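Local coordinates for D-methionine-binding lipoprotein MetQ (Escherichia coli, PDB 4YAH), which binds methionine as the substrate-binding component of an ATP-driven D-methionine transport system, at residues 43-48 with 260-265; 133-138 with 143-148; 161-166 with 224-229. All blocks are in the same frame, centred on the assembly; numbering follows the deposited sequence.

Interaction 1 (43-48 with 260-265)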
ATOM      1  N   GLN A  43       7.748   1.269  -8.219  1.00 20.88           N
ATOM      2  CA  GLN A  43       8.077   1.545  -9.614  1.00 21.30           C
ATOM      3  C   GLN A  43       9.212   0.641 -10.086  1.00 23.12           C
ATOM      4  O   GLN A  43       9.184   0.145 -11.210  1.00 21.81           O
ATOM      5  CB  GLN A  43       8.461   3.009  -9.812  1.00 21.52           C
ATOM      6  CG  GLN A  43       8.792   3.343 -11.264  1.00 27.77           C
ATOM      7  CD  GLN A  43       9.366   4.729 -11.433  1.00 54.33           C
ATOM      8  OE1 GLN A  43       9.311   5.555 -10.523  1.00 53.66           O
ATOM      9  NE2 GLN A  43       9.927   4.992 -12.607  1.00 60.01           N
ATOM     10  N   GLN A  44      10.212   0.433  -9.234  1.00 21.22           N
ATOM     11  CA  GLN A  44      11.325  -0.441  -9.595  1.00 24.24           C
ATOM     12  C   GLN A  44      10.820  -1.849  -9.909  1.00 22.52           C
ATOM     13  O   GLN A  44      11.261  -2.467 -10.865  1.00 24.57           O
ATOM     14  CB  GLN A  44      12.364  -0.508  -8.481  1.00 27.58           C
ATOM     15  CG  GLN A  44      13.028   0.810  -8.154  1.00 47.84           C
ATOM     16  CD  GLN A  44      13.916   0.686  -6.929  1.00 51.28           C
ATOM     17  OE1 GLN A  44      14.675  -0.281  -6.802  1.00 38.97           O
ATOM     18  NE2 GLN A  44      13.801   1.639  -6.006  1.00 43.74           N
ATOM     19  N   VAL A  45       9.901  -2.354  -9.090  1.00 21.85           N
ATOM     20  CA  VAL A  45       9.363  -3.696  -9.295  1.00 21.08           C
ATOM     21  C   VAL A  45       8.572  -3.718 -10.597  1.00 20.80           C
ATOM     22  O   VAL A  45       8.661  -4.668 -11.362  1.00 20.47           O
ATOM     23  CB  VAL A  45       8.488  -4.120  -8.100  1.00 20.95           C
ATOM     24  CG1 VAL A  45       7.813  -5.458  -8.337  1.00 24.55           C
ATOM     25  CG2 VAL A  45       9.351  -4.196  -6.838  1.00 22.96           C
ATOM     26  N   ALA A  46       7.800  -2.667 -10.846  1.00 18.49           N
ATOM     27  CA  ALA A  46       6.984  -2.591 -12.056  1.00 19.02           C
ATOM     28  C   ALA A  46       7.872  -2.557 -13.292  1.00 25.36           C
ATOM     29  O   ALA A  46       7.494  -3.081 -14.348  1.00 20.16           O
ATOM     30  CB  ALA A  46       6.082  -1.373 -12.020  1.00 21.19           C
ATOM     31  N   GLU A  47       9.049  -1.940 -13.161  1.00 19.21           N
ATOM     32  CA  GLU A  47       9.998  -1.907 -14.268  1.00 19.75           C
ATOM     33  C   GLU A  47      10.441  -3.326 -14.633  1.00 18.61           C
ATOM     34  O   GLU A  47      10.677  -3.620 -15.797  1.00 23.00           O
ATOM     35  CB  GLU A  47      11.211  -1.020 -13.923  1.00 23.10           C
ATOM     36  CG  GLU A  47      10.883   0.459 -14.021  1.00 26.41           C
ATOM     37  CD  GLU A  47      12.087   1.351 -13.808  1.00 48.82           C
ATOM     38  OE1 GLU A  47      13.220   0.823 -13.747  1.00 45.40           O
ATOM     39  OE2 GLU A  47      11.890   2.580 -13.707  1.00 50.26           O
ATOM     40  N   VAL A  48      10.533  -4.213 -13.649  1.00 21.08           N
ATOM     41  CA  VAL A  48      10.896  -5.590 -13.943  1.00 22.59           C
ATOM     42  C   VAL A  48       9.740  -6.260 -14.706  1.00 22.74           C
ATOM     43  O   VAL A  48       9.969  -7.013 -15.656  1.00 24.14           O
ATOM     44  CB  VAL A  48      11.239  -6.353 -12.659  1.00 21.88           C
ATOM     45  CG1 VAL A  48      11.538  -7.808 -12.939  1.00 23.71           C
ATOM     46  CG2 VAL A  48      12.437  -5.692 -11.987  1.00 23.79           C
ATOM     47  N   ASN A 260      11.517  -8.971  -3.471  1.00 24.48           N
ATOM     48  CA  ASN A 260      11.993  -9.537  -2.218  1.00 25.34           C
ATOM     49  C   ASN A 260      13.303  -8.877  -1.823  1.00 28.52           C
ATOM     50  O   ASN A 260      13.590  -8.681  -0.638  1.00 29.17           O
ATOM     51  CB  ASN A 260      12.154 -11.049  -2.343  1.00 33.52           C
ATOM     52  CG  ASN A 260      12.660 -11.690  -1.060  1.00 30.41           C
ATOM     53  OD1 ASN A 260      12.035 -11.578  -0.000  1.00 32.11           O
ATOM     54  ND2 ASN A 260      13.793 -12.367  -1.153  1.00 33.68           N
ATOM     55  N   LYS A 261      14.077  -8.513  -2.830  1.00 27.34           N
ATOM     56  CA  LYS A 261      15.331  -7.808  -2.615  1.00 35.72           C
ATOM     57  C   LYS A 261      15.078  -6.379  -2.138  1.00 31.35           C
ATOM     58  O   LYS A 261      15.483  -6.005  -1.036  1.00 27.22           O
ATOM     59  CB  LYS A 261      16.150  -7.801  -3.903  1.00 32.17           C
ATOM     60  CG  LYS A 261      17.585  -7.335  -3.737  1.00 49.52           C
ATOM     61  CD  LYS A 261      18.354  -8.218  -2.762  1.00 70.29           C
ATOM     62  CE  LYS A 261      19.850  -8.221  -3.060  1.00 84.60           C
ATOM     63  NZ  LYS A 261      20.407  -6.845  -3.218  1.00 79.11           N
ATOM     64  N   VAL A 262      14.394  -5.583  -2.952  1.00 28.91           N
ATOM     65  CA  VAL A 262      14.256  -4.165  -2.642  1.00 25.53           C
ATOM     66  C   VAL A 262      13.414  -3.931  -1.386  1.00 30.10           C
ATOM     67  O   VAL A 262      13.652  -2.959  -0.678  1.00 27.68           O
ATOM     68  CB  VAL A 262      13.659  -3.375  -3.827  1.00 25.78           C
ATOM     69  CG1 VAL A 262      12.199  -3.693  -4.026  1.00 24.72           C
ATOM     70  CG2 VAL A 262      13.857  -1.865  -3.610  1.00 34.37           C
ATOM     71  N   PHE A 263      12.464  -4.821  -1.075  1.00 27.48           N
ATOM     72  CA  PHE A 263      11.652  -4.646   0.135  1.00 24.97           C
ATOM     73  C   PHE A 263      12.197  -5.458   1.315  1.00 23.34           C
ATOM     74  O   PHE A 263      11.531  -5.592   2.337  1.00 22.77           O
ATOM     75  CB  PHE A 263      10.182  -5.017  -0.136  1.00 22.43           C
ATOM     76  CG  PHE A 263       9.483  -4.044  -1.035  1.00 21.13           C
ATOM     77  CD1 PHE A 263       9.216  -2.762  -0.603  1.00 25.79           C
ATOM     78  CD2 PHE A 263       9.096  -4.408  -2.327  1.00 20.86           C
ATOM     79  CE1 PHE A 263       8.594  -1.845  -1.429  1.00 27.16           C
ATOM     80  CE2 PHE A 263       8.468  -3.498  -3.159  1.00 23.89           C
ATOM     81  CZ  PHE A 263       8.212  -2.219  -2.716  1.00 23.11           C
ATOM     82  N   ASN A 264      13.397  -6.009   1.158  1.00 26.44           N
ATOM     83  CA  ASN A 264      14.055  -6.725   2.252  1.00 25.40           C
ATOM     84  C   ASN A 264      13.103  -7.716   2.954  1.00 25.96           C
ATOM     85  O   ASN A 264      12.924  -7.682   4.181  1.00 26.60           O
ATOM     86  CB  ASN A 264      14.624  -5.698   3.235  1.00 27.43           C
ATOM     87  CG  ASN A 264      15.456  -6.332   4.331  1.00 32.29           C
ATOM     88  OD1 ASN A 264      16.182  -7.300   4.093  1.00 40.91           O
ATOM     89  ND2 ASN A 264      15.351  -5.792   5.544  1.00 35.35           N
ATOM     90  N   GLY A 265      12.465  -8.581   2.159  1.00 24.61           N
ATOM     91  CA  GLY A 265      11.579  -9.610   2.690  1.00 25.50           C
ATOM     92  C   GLY A 265      10.184  -9.125   3.047  1.00 22.34           C
ATOM     93  O   GLY A 265       9.353  -9.900   3.512  1.00 26.20           O
TER

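Interaction 2 (133-138 with 143-148). With MET (methionine), chain B.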
ATOM      1  N   VAL A 133       0.960  10.157  17.206  1.00 17.61           N
ATOM      2  CA  VAL A 133       1.216   8.979  16.402  1.00 16.00           C
ATOM      3  C   VAL A 133       0.556   9.215  15.055  1.00 16.52           C
ATOM      4  O   VAL A 133      -0.652   9.402  14.999  1.00 18.85           O
ATOM      5  CB  VAL A 133       0.657   7.703  17.058  1.00 17.33           C
ATOM      6  CG1 VAL A 133       0.869   6.501  16.152  1.00 16.61           C
ATOM      7  CG2 VAL A 133       1.322   7.498  18.424  1.00 19.08           C
ATOM      8  N   ALA A 134       1.349   9.221  13.987  1.00 16.15           N
ATOM      9  CA  ALA A 134       0.830   9.523  12.656  1.00 15.96           C
ATOM     10  C   ALA A 134       0.374   8.245  11.965  1.00 14.54           C
ATOM     11  O   ALA A 134       1.053   7.209  12.048  1.00 16.44           O
ATOM     12  CB  ALA A 134       1.876  10.245  11.822  1.00 16.99           C
ATOM     13  N   VAL A 135      -0.767   8.334  11.288  1.00 16.06           N
ATOM     14  CA  VAL A 135      -1.308   7.237  10.515  1.00 17.44           C
ATOM     15  C   VAL A 135      -1.915   7.766   9.213  1.00 19.16           C
ATOM     16  O   VAL A 135      -2.279   8.940   9.115  1.00 17.41           O
ATOM     17  CB  VAL A 135      -2.390   6.474  11.290  1.00 16.75           C
ATOM     18  CG1 VAL A 135      -1.825   5.895  12.587  1.00 16.78           C
ATOM     19  CG2 VAL A 135      -3.565   7.397  11.592  1.00 18.34           C
ATOM     20  N   PRO A 136      -2.045   6.896   8.204  1.00 16.04           N
ATOM     21  CA  PRO A 136      -2.746   7.310   6.980  1.00 16.73           C
ATOM     22  C   PRO A 136      -4.181   7.746   7.242  1.00 19.47           C
ATOM     23  O   PRO A 136      -4.818   7.190   8.139  1.00 18.16           O
ATOM     24  CB  PRO A 136      -2.732   6.052   6.108  1.00 22.10           C
ATOM     25  CG  PRO A 136      -1.866   5.056   6.779  1.00 24.48           C
ATOM     26  CD  PRO A 136      -1.640   5.484   8.187  1.00 19.15           C
ATOM     27  N   ASN A 137      -4.711   8.675   6.444  1.00 18.16           N
ATOM     28  CA  ASN A 137      -6.049   9.209   6.718  1.00 16.45           C
ATOM     29  C   ASN A 137      -7.178   8.681   5.825  1.00 17.83           C
ATOM     30  O   ASN A 137      -8.320   9.098   5.978  1.00 23.92           O
ATOM     31  CB  ASN A 137      -6.016  10.731   6.637  1.00 19.92           C
ATOM     32  CG  ASN A 137      -5.800  11.253   5.226  1.00 22.93           C
ATOM     33  OD1 ASN A 137      -5.598  10.500   4.269  1.00 21.15           O
ATOM     34  ND2 ASN A 137      -5.832  12.568   5.100  1.00 24.60           N
ATOM     35  N   ASP A 138      -6.873   7.761   4.923  1.00 19.13           N
ATOM     36  CA  ASP A 138      -7.920   7.161   4.096  1.00 18.17           C
ATOM     37  C   ASP A 138      -8.553   6.019   4.896  1.00 22.62           C
ATOM     38  O   ASP A 138      -7.879   5.376   5.704  1.00 19.54           O
ATOM     39  CB  ASP A 138      -7.346   6.672   2.765  1.00 18.31           C
ATOM     40  CG  ASP A 138      -6.290   5.615   2.956  1.00 24.43           C
ATOM     41  OD1 ASP A 138      -5.133   5.993   3.292  1.00 21.97           O
ATOM     42  OD2 ASP A 138      -6.636   4.413   2.809  1.00 21.06           O
ATOM     43  N   GLY A 143      -7.981   2.365   9.212  1.00 19.06           N
ATOM     44  CA  GLY A 143      -8.531   1.274   9.996  1.00 16.88           C
ATOM     45  C   GLY A 143      -7.457   0.252  10.251  1.00 16.09           C
ATOM     46  O   GLY A 143      -7.264  -0.220  11.363  1.00 14.94           O
ATOM     47  N   ARG A 144      -6.727  -0.058   9.195  1.00 16.96           N
ATOM     48  CA  ARG A 144      -5.622  -0.991   9.257  1.00 16.13           C
ATOM     49  C   ARG A 144      -4.567  -0.602  10.299  1.00 15.77           C
ATOM     50  O   ARG A 144      -4.053  -1.452  11.029  1.00 16.98           O
ATOM     51  CB  ARG A 144      -4.998  -1.064   7.876  1.00 16.47           C
ATOM     52  CG  ARG A 144      -3.790  -1.932   7.756  1.00 16.88           C
ATOM     53  CD  ARG A 144      -3.219  -1.792   6.376  1.00 19.05           C
ATOM     54  NE  ARG A 144      -2.202  -2.793   6.097  1.00 16.90           N
ATOM     55  CZ  ARG A 144      -1.506  -2.855   4.972  1.00 15.74           C
ATOM     56  NH1 ARG A 144      -1.682  -1.939   4.015  1.00 15.34           N
ATOM     57  NH2 ARG A 144      -0.616  -3.818   4.806  1.00 17.13           N
ATOM     58  N   SER A 145      -4.226   0.684  10.322  1.00 15.32           N
ATOM     59  CA  SER A 145      -3.257   1.218  11.273  1.00 16.10           C
ATOM     60  C   SER A 145      -3.757   1.129  12.690  1.00 16.82           C
ATOM     61  O   SER A 145      -3.008   0.760  13.594  1.00 18.59           O
ATOM     62  CB  SER A 145      -2.928   2.661  10.924  1.00 16.92           C
ATOM     63  OG  SER A 145      -2.324   2.698   9.636  1.00 18.42           O
ATOM     64  N   LEU A 146      -5.022   1.458  12.899  1.00 17.92           N
ATOM     65  CA  LEU A 146      -5.584   1.357  14.244  1.00 16.74           C
ATOM     66  C   LEU A 146      -5.623  -0.095  14.715  1.00 17.55           C
ATOM     67  O   LEU A 146      -5.358  -0.380  15.888  1.00 17.09           O
ATOM     68  CB  LEU A 146      -6.975   1.977  14.282  1.00 17.72           C
ATOM     69  CG  LEU A 146      -7.020   3.485  14.057  1.00 21.80           C
ATOM     70  CD1 LEU A 146      -8.438   3.930  14.077  1.00 18.85           C
ATOM     71  CD2 LEU A 146      -6.232   4.235  15.115  1.00 20.17           C
ATOM     72  N   LEU A 147      -5.930  -1.028  13.813  1.00 16.64           N
ATOM     73  CA  LEU A 147      -5.900  -2.439  14.181  1.00 15.90           C
ATOM     74  C   LEU A 147      -4.486  -2.865  14.584  1.00 17.31           C
ATOM     75  O   LEU A 147      -4.323  -3.667  15.494  1.00 19.26           O
ATOM     76  CB  LEU A 147      -6.423  -3.301  13.030  1.00 17.05           C
ATOM     77  CG  LEU A 147      -7.925  -3.137  12.833  1.00 17.24           C
ATOM     78  CD1 LEU A 147      -8.318  -3.745  11.488  1.00 21.00           C
ATOM     79  CD2 LEU A 147      -8.713  -3.758  13.974  1.00 19.40           C
ATOM     80  N   LEU A 148      -3.471  -2.298  13.925  1.00 17.79           N
ATOM     81  CA  LEU A 148      -2.089  -2.629  14.258  1.00 15.84           C
ATOM     82  C   LEU A 148      -1.721  -2.069  15.638  1.00 17.96           C
ATOM     83  O   LEU A 148      -1.073  -2.756  16.443  1.00 16.62           O
ATOM     84  CB  LEU A 148      -1.135  -2.118  13.171  1.00 17.10           C
ATOM     85  CG  LEU A 148       0.356  -2.404  13.389  1.00 15.96           C
ATOM     86  CD1 LEU A 148       0.624  -3.871  13.654  1.00 16.12           C
ATOM     87  CD2 LEU A 148       1.164  -1.956  12.188  1.00 17.36           C
TER
HETATM   88  N   MET B 301       0.988  -0.618  -1.185  1.00 16.33           N
HETATM   89  CA  MET B 301       0.033  -0.158  -0.177  1.00 16.55           C
HETATM   90  C   MET B 301      -0.010  -1.151   0.960  1.00 17.10           C
HETATM   91  O   MET B 301      -0.151  -2.348   0.689  1.00 17.75           O
HETATM   92  CB  MET B 301      -1.365   0.002  -0.782  1.00 18.12           C
HETATM   93  CG  MET B 301      -2.381   0.655   0.143  1.00 15.74           C
HETATM   94  SD  MET B 301      -4.027   0.827  -0.578  1.00 15.65           S
HETATM   95  CE  MET B 301      -3.741   2.177  -1.722  1.00 16.05           C
HETATM   96  OXT MET B 301       0.070  -0.758   2.141  1.00 18.27           O

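Interaction 3 (161-166 with 224-229). With MET (methionine), chain B.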
ATOM      1  N   VAL A 161     -15.896  -3.489  14.723  1.00 27.27           N
ATOM      2  CA  VAL A 161     -15.397  -2.474  13.797  1.00 25.12           C
ATOM      3  C   VAL A 161     -14.958  -3.054  12.458  1.00 24.48           C
ATOM      4  O   VAL A 161     -14.906  -2.334  11.465  1.00 27.04           O
ATOM      5  CB  VAL A 161     -14.196  -1.686  14.381  1.00 26.40           C
ATOM      6  CG1 VAL A 161     -14.639  -0.813  15.528  1.00 26.38           C
ATOM      7  CG2 VAL A 161     -13.062  -2.626  14.795  1.00 25.92           C
ATOM      8  N   GLY A 162     -14.625  -4.340  12.435  1.00 25.65           N
ATOM      9  CA  GLY A 162     -14.170  -4.990  11.223  1.00 27.15           C
ATOM     10  C   GLY A 162     -12.874  -4.358  10.740  1.00 25.41           C
ATOM     11  O   GLY A 162     -11.937  -4.154  11.534  1.00 27.15           O
ATOM     12  N   LEU A 163     -12.838  -4.024   9.452  1.00 26.22           N
ATOM     13  CA  LEU A 163     -11.660  -3.414   8.832  1.00 26.03           C
ATOM     14  C   LEU A 163     -11.668  -1.898   8.887  1.00 26.53           C
ATOM     15  O   LEU A 163     -10.683  -1.268   8.493  1.00 23.42           O
ATOM     16  CB  LEU A 163     -11.539  -3.843   7.370  1.00 28.91           C
ATOM     17  CG  LEU A 163     -11.316  -5.333   7.115  1.00 37.62           C
ATOM     18  CD1 LEU A 163     -11.062  -5.575   5.640  1.00 42.41           C
ATOM     19  CD2 LEU A 163     -10.159  -5.863   7.945  1.00 41.98           C
ATOM     20  N   LEU A 164     -12.765  -1.313   9.361  1.00 21.98           N
ATOM     21  CA  LEU A 164     -12.952   0.128   9.262  1.00 23.52           C
ATOM     22  C   LEU A 164     -13.135   0.831  10.614  1.00 22.84           C
ATOM     23  O   LEU A 164     -13.969   1.722  10.753  1.00 22.12           O
ATOM     24  CB  LEU A 164     -14.140   0.421   8.349  1.00 24.96           C
ATOM     25  CG  LEU A 164     -13.934  -0.100   6.919  1.00 30.99           C
ATOM     26  CD1 LEU A 164     -15.211   0.032   6.090  1.00 35.21           C
ATOM     27  CD2 LEU A 164     -12.799   0.630   6.221  1.00 31.62           C
ATOM     28  N   PRO A 165     -12.314   0.477  11.607  1.00 19.89           N
ATOM     29  CA  PRO A 165     -12.377   1.341  12.787  1.00 22.53           C
ATOM     30  C   PRO A 165     -11.926   2.776  12.477  1.00 22.55           C
ATOM     31  O   PRO A 165     -11.114   2.991  11.570  1.00 19.88           O
ATOM     32  CB  PRO A 165     -11.405   0.671  13.763  1.00 19.24           C
ATOM     33  CG  PRO A 165     -10.402   0.005  12.891  1.00 18.43           C
ATOM     34  CD  PRO A 165     -11.185  -0.467  11.670  1.00 19.95           C
ATOM     35  N   THR A 166     -12.457   3.735  13.230  1.00 21.76           N
ATOM     36  CA  THR A 166     -11.976   5.115  13.206  1.00 20.31           C
ATOM     37  C   THR A 166     -11.455   5.490  14.579  1.00 18.96           C
ATOM     38  O   THR A 166     -11.538   4.698  15.514  1.00 20.47           O
ATOM     39  CB  THR A 166     -13.070   6.109  12.817  1.00 24.17           C
ATOM     40  OG1 THR A 166     -14.002   6.223  13.890  1.00 25.74           O
ATOM     41  CG2 THR A 166     -13.792   5.671  11.555  1.00 25.88           C
ATOM     42  N   GLU A 224      -0.164 -12.566   7.147  1.00 21.38           N
ATOM     43  CA  GLU A 224      -1.539 -12.935   6.833  1.00 21.81           C
ATOM     44  C   GLU A 224      -2.491 -11.785   7.109  1.00 22.45           C
ATOM     45  O   GLU A 224      -2.771 -11.440   8.252  1.00 22.38           O
ATOM     46  CB  GLU A 224      -1.979 -14.168   7.637  1.00 26.59           C
ATOM     47  CG  GLU A 224      -3.417 -14.582   7.351  1.00 29.47           C
ATOM     48  CD  GLU A 224      -3.629 -14.905   5.881  1.00 36.87           C
ATOM     49  OE1 GLU A 224      -2.926 -15.806   5.382  1.00 32.37           O
ATOM     50  OE2 GLU A 224      -4.478 -14.252   5.222  1.00 34.35           O
ATOM     51  N   SER A 225      -2.996 -11.186   6.043  1.00 18.68           N
ATOM     52  CA  SER A 225      -3.877 -10.044   6.169  1.00 17.17           C
ATOM     53  C   SER A 225      -4.718  -9.944   4.921  1.00 18.16           C
ATOM     54  O   SER A 225      -4.433 -10.615   3.948  1.00 19.97           O
ATOM     55  CB  SER A 225      -3.073  -8.752   6.343  1.00 17.08           C
ATOM     56  OG  SER A 225      -2.586  -8.348   5.077  1.00 17.00           O
ATOM     57  N   PRO A 226      -5.753  -9.102   4.954  1.00 14.69           N
ATOM     58  CA  PRO A 226      -6.553  -8.925   3.741  1.00 15.27           C
ATOM     59  C   PRO A 226      -5.962  -7.936   2.745  1.00 17.37           C
ATOM     60  O   PRO A 226      -6.693  -7.550   1.833  1.00 17.98           O
ATOM     61  CB  PRO A 226      -7.881  -8.400   4.280  1.00 21.54           C
ATOM     62  CG  PRO A 226      -7.533  -7.710   5.530  1.00 26.39           C
ATOM     63  CD  PRO A 226      -6.377  -8.450   6.116  1.00 20.09           C
ATOM     64  N   TYR A 227      -4.695  -7.551   2.876  1.00 16.12           N
ATOM     65  CA  TYR A 227      -4.210  -6.382   2.136  1.00 13.84           C
ATOM     66  C   TYR A 227      -3.304  -6.699   0.945  1.00 15.44           C
ATOM     67  O   TYR A 227      -2.483  -5.878   0.553  1.00 13.79           O
ATOM     68  CB  TYR A 227      -3.496  -5.433   3.123  1.00 14.79           C
ATOM     69  CG  TYR A 227      -4.413  -4.990   4.241  1.00 16.84           C
ATOM     70  CD1 TYR A 227      -5.493  -4.158   3.991  1.00 16.09           C
ATOM     71  CD2 TYR A 227      -4.210  -5.412   5.544  1.00 15.92           C
ATOM     72  CE1 TYR A 227      -6.347  -3.774   4.993  1.00 19.44           C
ATOM     73  CE2 TYR A 227      -5.056  -5.030   6.557  1.00 16.06           C
ATOM     74  CZ  TYR A 227      -6.109  -4.206   6.286  1.00 20.01           C
ATOM     75  OH  TYR A 227      -6.947  -3.827   7.307  1.00 18.77           O
ATOM     76  N   VAL A 228      -3.496  -7.853   0.305  1.00 16.64           N
ATOM     77  CA  VAL A 228      -2.741  -8.125  -0.906  1.00 16.18           C
ATOM     78  C   VAL A 228      -3.069  -7.027  -1.921  1.00 15.50           C
ATOM     79  O   VAL A 228      -4.229  -6.633  -2.071  1.00 15.35           O
ATOM     80  CB  VAL A 228      -3.041  -9.532  -1.476  1.00 15.72           C
ATOM     81  CG1 VAL A 228      -4.478  -9.636  -1.993  1.00 16.78           C
ATOM     82  CG2 VAL A 228      -2.026  -9.893  -2.532  1.00 17.83           C
ATOM     83  N   ASN A 229      -2.042  -6.498  -2.572  1.00 15.44           N
ATOM     84  CA  ASN A 229      -2.229  -5.462  -3.578  1.00 16.75           C
ATOM     85  C   ASN A 229      -2.708  -6.109  -4.887  1.00 16.13           C
ATOM     86  O   ASN A 229      -2.599  -7.324  -5.066  1.00 14.86           O
ATOM     87  CB  ASN A 229      -0.929  -4.669  -3.796  1.00 16.53           C
ATOM     88  CG  ASN A 229      -0.644  -3.669  -2.682  1.00 15.42           C
ATOM     89  OD1 ASN A 229       0.023  -2.664  -2.911  1.00 16.62           O
ATOM     90  ND2 ASN A 229      -1.116  -3.960  -1.460  1.00 18.23           N
TER
HETATM   91  N   MET B 301       0.988  -0.618  -1.185  1.00 16.33           N
HETATM   92  CA  MET B 301       0.033  -0.158  -0.177  1.00 16.55           C
HETATM   93  C   MET B 301      -0.010  -1.151   0.960  1.00 17.10           C
HETATM   94  O   MET B 301      -0.151  -2.348   0.689  1.00 17.75           O
HETATM   95  CB  MET B 301      -1.365   0.002  -0.782  1.00 18.12           C
HETATM   96  CG  MET B 301      -2.381   0.655   0.143  1.00 15.74           C
HETATM   97  SD  MET B 301      -4.027   0.827  -0.578  1.00 15.65           S
HETATM   98  CE  MET B 301      -3.741   2.177  -1.722  1.00 16.05           C
HETATM   99  OXT MET B 301       0.070  -0.758   2.141  1.00 18.27           O
HETATM  100  O   HOH W   1      -8.709  -1.876   6.725  1.00 21.07           O

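Interaction 1 (43-48 with 260-265)
The backbone bond from Glu47 N to Gln43 O, 2.9 Å long, helps hold the helical turn that presents Gln44 and Val45 to Val262 and Phe263. No hydrogen bond crosses between 43-48 and 260-265. Val45 is central to the contact. Its CG2 branch lies 3.8 Å from Phe263 CE2. The same CG2 lies 4.0 Å from Val262 CG1. One methyl therefore meets both an aliphatic branch and the ring. With CG1 anti to the backbone N (chi1 175°), CG2 is the branch turned to the other segment. The two valine side chains approach at a slant, and the methyl comes to the phenylalanine ring obliquely.

Val262 divides its two branches between two partners. CG1 faces Val45, while CG2 turns to Gln44, whose OE1 comes within 3.7 Å of it. Gln44, extended beyond CG, brings its amide alongside CG2. Gln44 is exposed and Val262 only partly, whereas Val45 and Phe263 are buried.

Helix 253-262 ends here in a Schellman motif. Gly265 N bonds to Asn260 O and Asn264 N to Lys261 O, with Asn264 at positive phi as the C-prime residue. Phe263 is the first residue to leave helical geometry. Its side chain also touches Ala41 and Glu42, and its ring meets that of Tyr112. Glu42 and Tyr112 belong to the methionine pocket, and the Phe263 side chain is about 8 Å from the bound ligand. Val45 reaches Val255 and Ala259 as well, so it packs along helix 253-262 as well as at its end. The contact joins the first helix of the chain to the last by dispersion forces, with an amide on its exposed margin and a ring leading inward toward the binding site.

Interaction 2 (133-138 with 143-148)
Ser145 lies against Val135 and Pro136, one turn of helix 139-151 set on the end of strand 132-136. Its CB is 3.8 Å from Val135 CG1. Its OG is 3.2 Å from Pro136 CD, a close approach of oxygen to the ring carbon. OG stands anti to the serine carbonyl carbon, beside the backbone N (chi1 -63°). There it hydrogen-bonds to Asn141 O of the preceding helical turn, so this buried hydroxyl has a polar partner within its own helix. No hydrogen bond joins the two segments themselves.

Strand and helix form a beta-alpha unit with a tight connection. Asp138 occupies the N-cap, and its OD2 also bonds to the side chain of Asn141.

The neighbouring Arg144 turns to the ligand instead of the strand. Its chain, extended from CG to NE, carries the guanidinium out to the ligand. NH1 donates to OXT of the bound methionine over 2.8 Å, with a bent N-H...O angle of 136°. The carboxylate carbon lies in the guanidinium plane, at its edge. NH2 forms a salt bridge with Glu221, which helps fix the rotation of the group, and the ring of Tyr227 makes a cation-pi contact with it. Apolar contacts seat the helix on the strand, while the positive charge of Arg144 probably helps attract and orient the methionine carboxylate.

Interaction 3 (161-166 with 224-229)
The apolar contact pairs Leu163 with Pro226. Leu163 CD2 is 4.0 Å from Pro226 CG. CD1 also reaches the proline CG, so the forked end of the leucine sits against that corner of the ring. CD2 makes a van der Waals approach to the hydroxyl of Tyr227 too, 3.9 Å from its OH. The leucine side chain runs antiparallel to those of both partners, alongside them. Pro226 in turn covers one face of the Tyr227 ring, with CG offset toward the rim.

The polar link between the segments is a water. It accepts from Tyr227 OH over 2.7 Å and donates to Leu163 O over 2.7 Å. The water lies in the plane of the tyrosine ring, at its edge. Leu163 O is offered by a type II' turn, Val161 to Leu164, with Gly162 at positive phi.

Within 224-229, Ser225 OG accepts from Tyr227 N at 3.2 Å, closing an ST turn. Tyr227 also meets the ring of His88, a residue of the methionine pocket.

Of these two segments, Asn229 bonds the ligand. Its OD1 accepts from the methionine N at 2.8 Å. Its ND2 donates to the methionine O at 2.9 Å and is nearly straight, at 166°. ND2 also makes a weak bond to Tyr227 O, which helps set the amide's orientation. One amide thus reads both ends of the amino acid backbone. The leucine and the water join the 161-166 loop to the tyrosine, and the asparagine, two residues on, recognises the ligand's amino and carboxylate groups together.

The protein has two lobes, each built round a mixed sheet, as in other binding proteins of this clan. Interaction 1 lies on helices 41-57 and 253-262 of the lobe with the six-stranded sheet. Interaction 2 belongs to the five-stranded lobe. Its centre is about 24 Å from that of interaction 1. Interaction 3 is centred about 23 Å from interaction 1 and 10 Å from interaction 2, which it touches. Segment 161-166 lies in the loop between strands 156-157 and 170-172. Segment 224-229 lies in the connection between strands 219-220 and 229-234, one in each sheet. Along the chain, interaction 2 precedes interaction 3, and interaction 1 spans both. Arg144 and Asn229 thus bring both lobes to the same methionine.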